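Local atomic coordinates of BlEst2 (Bacillus licheniformis, PDB entry 6WPX), a protein that probably hydrolyses ester bonds as a bacterial lipase or esterase, its C-terminal domain having an autoinhibitory effect. Residues V234-K237 / N238-P242; L217-G220 / G221-N225. All coordinates share one frame; numbering follows the deposited sequence.

Contact 1 of 2, residues V234-K237 / N238-P242; sequences VTEK and NARLP
Arg240 folds its side chain back against the carbonyl oxygen of Glu236, four residues earlier. Arg240 CB stands 3.8 Å from Lys237 O, and Arg240 CG is 3.2 Å from Glu236 O. A bend at the next bond (chi2 -47°) keeps CD near the same Glu236 carbonyl and delivers Arg240 NE to Glu236 OE1 at 3.1 Å. This salt bridge is fairly straight (N-H...O 159°) and lies close to the guanidinium plane, but it meets the carboxylate from above, the two planes being 67° apart. Beyond NE, NH1 bonds to Thr204 OG1 and NH2 to Leu247 O, while Thr280 OG1 holds Glu236 OE1 as a second partner.

Residues 235-239 make a tight turn in the loop between helix 218-224 and strand 245-246 of the alpha/beta-hydrolase sheet, and through Thr204 the arginine reaches the neighbouring strand 201-205. At the start of the turn, Thr235 and Asn238 run side by side. Thr235 OG1 accepts the Asn238 backbone N at 3.2 Å and also bonds to a water at 2.7 Å, which donates weakly to Asn238 OD1; the other end of that amide, ND2, binds Gly150 O. Ala239 N donates to Glu236 O at 3.1 Å. On the apolar flank, Val234 CG1 rests 4.1 Å from Ala239 CB.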
loop_
_atom_site.group_PDB
_atom_site.type_symbol
_atom_site.label_atom_id
_atom_site.label_comp_id
_atom_site.label_asym_id
_atom_site.label_seq_id
_atom_site.Cartn_x
_atom_site.Cartn_y
_atom_site.Cartn_z
ATOM N N VAL A 234 -1.459 1.098 -4.502
ATOM C CA VAL A 234 -2.612 0.338 -4.024
ATOM C C VAL A 234 -3.020 -0.618 -5.121
ATOM O O VAL A 234 -3.058 -0.208 -6.284
ATOM C CB VAL A 234 -3.807 1.279 -3.624
ATOM C CG1 VAL A 234 -4.972 0.476 -3.053
ATOM C CG2 VAL A 234 -3.377 2.371 -2.634
ATOM N N THR A 235 -3.363 -1.866 -4.765
ATOM C CA THR A 235 -3.853 -2.835 -5.769
ATOM C C THR A 235 -5.322 -2.565 -6.070
ATOM O O THR A 235 -6.052 -2.119 -5.199
ATOM C CB THR A 235 -3.634 -4.278 -5.337
ATOM O OG1 THR A 235 -4.490 -4.540 -4.234
ATOM C CG2 THR A 235 -2.148 -4.584 -4.992
ATOM N N GLU A 236 -5.752 -2.851 -7.306
ATOM C CA GLU A 236 -7.141 -2.619 -7.705
ATOM C C GLU A 236 -8.088 -3.374 -6.737
ATOM O O GLU A 236 -9.080 -2.806 -6.278
ATOM C CB GLU A 236 -7.337 -3.053 -9.174
ATOM C CG GLU A 236 -8.784 -3.020 -9.639
ATOM C CD GLU A 236 -9.628 -4.253 -9.369
ATOM O OE1 GLU A 236 -10.868 -4.130 -9.346
ATOM O OE2 GLU A 236 -9.050 -5.343 -9.159
ATOM N N LYS A 237 -7.774 -4.647 -6.421
ATOM C CA LYS A 237 -8.614 -5.425 -5.501
ATOM C C LYS A 237 -8.707 -4.787 -4.101
ATOM O O LYS A 237 -9.780 -4.806 -3.492
ATOM C CB LYS A 237 -8.168 -6.895 -5.419
ATOM C CG LYS A 237 -8.567 -7.712 -6.663
ATOM C CD LYS A 237 -10.084 -8.021 -6.719
ATOM C CE LYS A 237 -10.604 -8.109 -8.131
ATOM N NZ LYS A 237 -12.089 -8.109 -8.176
ATOM N N ASN A 238 -7.603 -4.182 -3.614
ATOM C CA ASN A 238 -7.631 -3.562 -2.301
ATOM C C ASN A 238 -8.216 -2.164 -2.306
ATOM O O ASN A 238 -8.432 -1.624 -1.237
ATOM C CB ASN A 238 -6.234 -3.588 -1.653
ATOM C CG ASN A 238 -5.802 -4.973 -1.217
ATOM O OD1 ASN A 238 -6.358 -5.984 -1.626
ATOM N ND2 ASN A 238 -4.849 -5.048 -0.321
ATOM N N ALA A 239 -8.521 -1.601 -3.493
ATOM C CA ALA A 239 -9.125 -0.268 -3.631
ATOM C C ALA A 239 -10.660 -0.324 -3.660
ATOM O O ALA A 239 -11.327 0.719 -3.792
ATOM C CB ALA A 239 -8.597 0.421 -4.881
ATOM N N ARG A 240 -11.228 -1.538 -3.514
ATOM C CA ARG A 240 -12.678 -1.757 -3.632
ATOM C C ARG A 240 -13.391 -1.981 -2.311
ATOM O O ARG A 240 -12.745 -2.326 -1.313
ATOM C CB ARG A 240 -12.966 -2.974 -4.559
ATOM C CG ARG A 240 -12.276 -2.932 -5.908
ATOM C CD ARG A 240 -12.426 -1.569 -6.578
ATOM N NE ARG A 240 -11.969 -1.607 -7.955
ATOM C CZ ARG A 240 -12.224 -0.672 -8.855
ATOM N NH1 ARG A 240 -12.941 0.400 -8.528
ATOM N NH2 ARG A 240 -11.758 -0.792 -10.084
ATOM N N LEU A 241 -14.729 -1.790 -2.323
ATOM C CA LEU A 241 -15.635 -2.076 -1.221
ATOM C C LEU A 241 -16.726 -3.027 -1.756
ATOM O O LEU A 241 -17.192 -2.843 -2.893
ATOM C CB LEU A 241 -16.264 -0.814 -0.610
ATOM C CG LEU A 241 -15.328 0.120 0.166
ATOM C CD1 LEU A 241 -16.023 1.454 0.438
ATOM C CD2 LEU A 241 -14.900 -0.513 1.483
ATOM N N PRO A 242 -17.128 -4.056 -0.973
ATOM C CA PRO A 242 -18.086 -5.053 -1.502
ATOM C C PRO A 242 -19.470 -4.545 -1.908
ATOM O O PRO A 242 -20.064 -5.104 -2.825
ATOM C CB PRO A 242 -18.186 -6.101 -0.375
ATOM C CG PRO A 242 -17.672 -5.429 0.840
ATOM C CD PRO A 242 -16.663 -4.412 0.380
HETATM O O HOH W 1 -4.370 -7.186 -3.542
#

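Contact 2 of 2, residues L217-G220 / G221-N225; sequences LFFG and GVYLN
Phe219 and Tyr223 lie alongside each other one helical turn apart on the closely packed side of this short helix. Phe219 CE1 is 4.0 Å from Tyr223 CB, which sits over one face of the phenyl ring. The two rings meet obliquely, with centroids 5.7 Å apart and planes at 44°. Both pack on Leu156 of helix 152-157 and on Ile382, and Phe219 also meets His317 edge-to-face.

Gly221 N bonds to Leu217 O at 3.0 Å, and a beta carbon on Gly221 would come within 2.9 Å of Leu217 O, a clash that the glycine avoids. Val222 N bonds to Phe218 O at 2.9 Å. Leu224 CG closes over Gly220 O at 3.3 Å, beside the bond that Gly220 O takes from Leu224 N.

Helix 218-224 is the crossover segment between parallel strands 201-205 and 245-246, and it also abuts strand 313-320, where Val222 packs on Thr315, and strand 377-386.

The other flank lies nearer solvent. Phe218 is partly exposed, yet Val222 CG1 packs closely on its ring: CG anti to the backbone N (chi1 -177°) turns the Phe218 ring so that Val222 CG1 lies over one face, 3.9 Å from the centroid, a CH-pi contact 25° off the normal. Replacing Phe218 with an alanine would probably deprive Val222 CG1 of that aromatic face and Phe213 of its edge-to-face partner. Asn225 is exposed, though Asn230 ND2 bonds weakly to its OD1.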
loop_
_atom_site.group_PDB
_atom_site.type_symbol
_atom_site.label_atom_id
_atom_site.label_comp_id
_atom_site.label_asym_id
_atom_site.label_seq_id
_atom_site.Cartn_x
_atom_site.Cartn_y
_atom_site.Cartn_z
ATOM N N LEU A 217 7.008 5.657 -8.830
ATOM C CA LEU A 217 6.064 4.542 -8.577
ATOM C C LEU A 217 6.448 3.272 -9.338
ATOM O O LEU A 217 5.635 2.352 -9.460
ATOM C CB LEU A 217 4.603 4.968 -8.872
ATOM C CG LEU A 217 3.997 6.070 -7.974
ATOM C CD1 LEU A 217 2.736 6.676 -8.631
ATOM C CD2 LEU A 217 3.638 5.525 -6.598
ATOM N N PHE A 218 7.682 3.214 -9.828
ATOM C CA PHE A 218 8.186 1.995 -10.496
ATOM C C PHE A 218 8.325 0.877 -9.449
ATOM O O PHE A 218 7.698 -0.143 -9.615
ATOM C CB PHE A 218 9.520 2.207 -11.206
ATOM C CG PHE A 218 9.959 0.963 -11.926
ATOM C CD1 PHE A 218 9.254 0.494 -13.018
ATOM C CD2 PHE A 218 11.029 0.213 -11.476
ATOM C CE1 PHE A 218 9.643 -0.659 -13.672
ATOM C CE2 PHE A 218 11.428 -0.934 -12.137
ATOM C CZ PHE A 218 10.726 -1.371 -13.225
ATOM N N PHE A 219 9.131 1.100 -8.412
ATOM C CA PHE A 219 9.319 0.093 -7.340
ATOM C C PHE A 219 7.966 -0.351 -6.776
ATOM O O PHE A 219 7.719 -1.512 -6.790
ATOM C CB PHE A 219 10.229 0.540 -6.199
ATOM C CG PHE A 219 10.021 -0.299 -4.963
ATOM C CD1 PHE A 219 10.424 -1.619 -4.927
ATOM C CD2 PHE A 219 9.361 0.212 -3.858
ATOM C CE1 PHE A 219 10.192 -2.398 -3.810
ATOM C CE2 PHE A 219 9.146 -0.570 -2.737
ATOM C CZ PHE A 219 9.556 -1.877 -2.718
ATOM N N GLY A 220 7.155 0.585 -6.280
ATOM C CA GLY A 220 5.829 0.260 -5.742
ATOM C C GLY A 220 5.005 -0.557 -6.729
ATOM O O GLY A 220 4.388 -1.493 -6.328
ATOM N N GLY A 221 5.022 -0.154 -7.996
ATOM C CA GLY A 221 4.285 -0.851 -9.046
ATOM C C GLY A 221 4.718 -2.290 -9.270
ATOM O O GLY A 221 3.882 -3.193 -9.286
ATOM N N VAL A 222 6.020 -2.526 -9.424
ATOM C CA VAL A 222 6.538 -3.882 -9.666
ATOM C C VAL A 222 6.439 -4.724 -8.393
ATOM O O VAL A 222 6.225 -5.913 -8.488
ATOM C CB VAL A 222 7.946 -3.929 -10.333
ATOM C CG1 VAL A 222 7.950 -3.185 -11.678
ATOM C CG2 VAL A 222 9.012 -3.372 -9.421
ATOM N N TYR A 223 6.541 -4.103 -7.213
ATOM C CA TYR A 223 6.324 -4.825 -5.958
ATOM C C TYR A 223 4.860 -5.292 -5.918
ATOM O O TYR A 223 4.578 -6.466 -5.712
ATOM C CB TYR A 223 6.633 -3.952 -4.733
ATOM C CG TYR A 223 6.634 -4.777 -3.463
ATOM C CD1 TYR A 223 7.754 -5.521 -3.089
ATOM C CD2 TYR A 223 5.492 -4.877 -2.677
ATOM C CE1 TYR A 223 7.730 -6.341 -1.965
ATOM C CE2 TYR A 223 5.474 -5.656 -1.524
ATOM C CZ TYR A 223 6.582 -6.405 -1.188
ATOM O OH TYR A 223 6.534 -7.164 -0.056
ATOM N N LEU A 224 3.928 -4.366 -6.134
ATOM C CA LEU A 224 2.512 -4.708 -6.080
ATOM C C LEU A 224 2.055 -5.579 -7.254
ATOM O O LEU A 224 1.065 -6.293 -7.105
ATOM C CB LEU A 224 1.644 -3.457 -5.926
ATOM C CG LEU A 224 1.820 -2.676 -4.640
ATOM C CD1 LEU A 224 0.954 -1.451 -4.659
ATOM C CD2 LEU A 224 1.494 -3.520 -3.386
ATOM N N ASN A 225 2.816 -5.600 -8.372
ATOM C CA ASN A 225 2.550 -6.493 -9.519
ATOM C C ASN A 225 2.604 -7.958 -9.082
ATOM O O ASN A 225 1.999 -8.790 -9.735
ATOM C CB ASN A 225 3.580 -6.285 -10.640
ATOM C CG ASN A 225 3.190 -5.207 -11.599
ATOM O OD1 ASN A 225 2.118 -4.626 -11.499
ATOM N ND2 ASN A 225 4.073 -4.886 -12.499
#

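How the contacts relate
After strand 201-205 the chain comes first to contact 2, the turns of helix 218-224, and then to contact 1, a turn within the loop that leads to strand 245-246. The two are in series: each closes a short local turn, and neither encloses or crosses the other. They lie about 16 Å apart, centre to centre, yet they meet at one place, where Val234 N packs 3.5 Å from Leu224 CD1 and Thr235 CG2 lies 4.1 Å from Leu224 CB. Both also touch helix 152-157. Contact 2 faces the antiparallel sheet containing strands 313-320 and 377-386, whereas contact 1 reaches toward the edge of the hydrolase sheet.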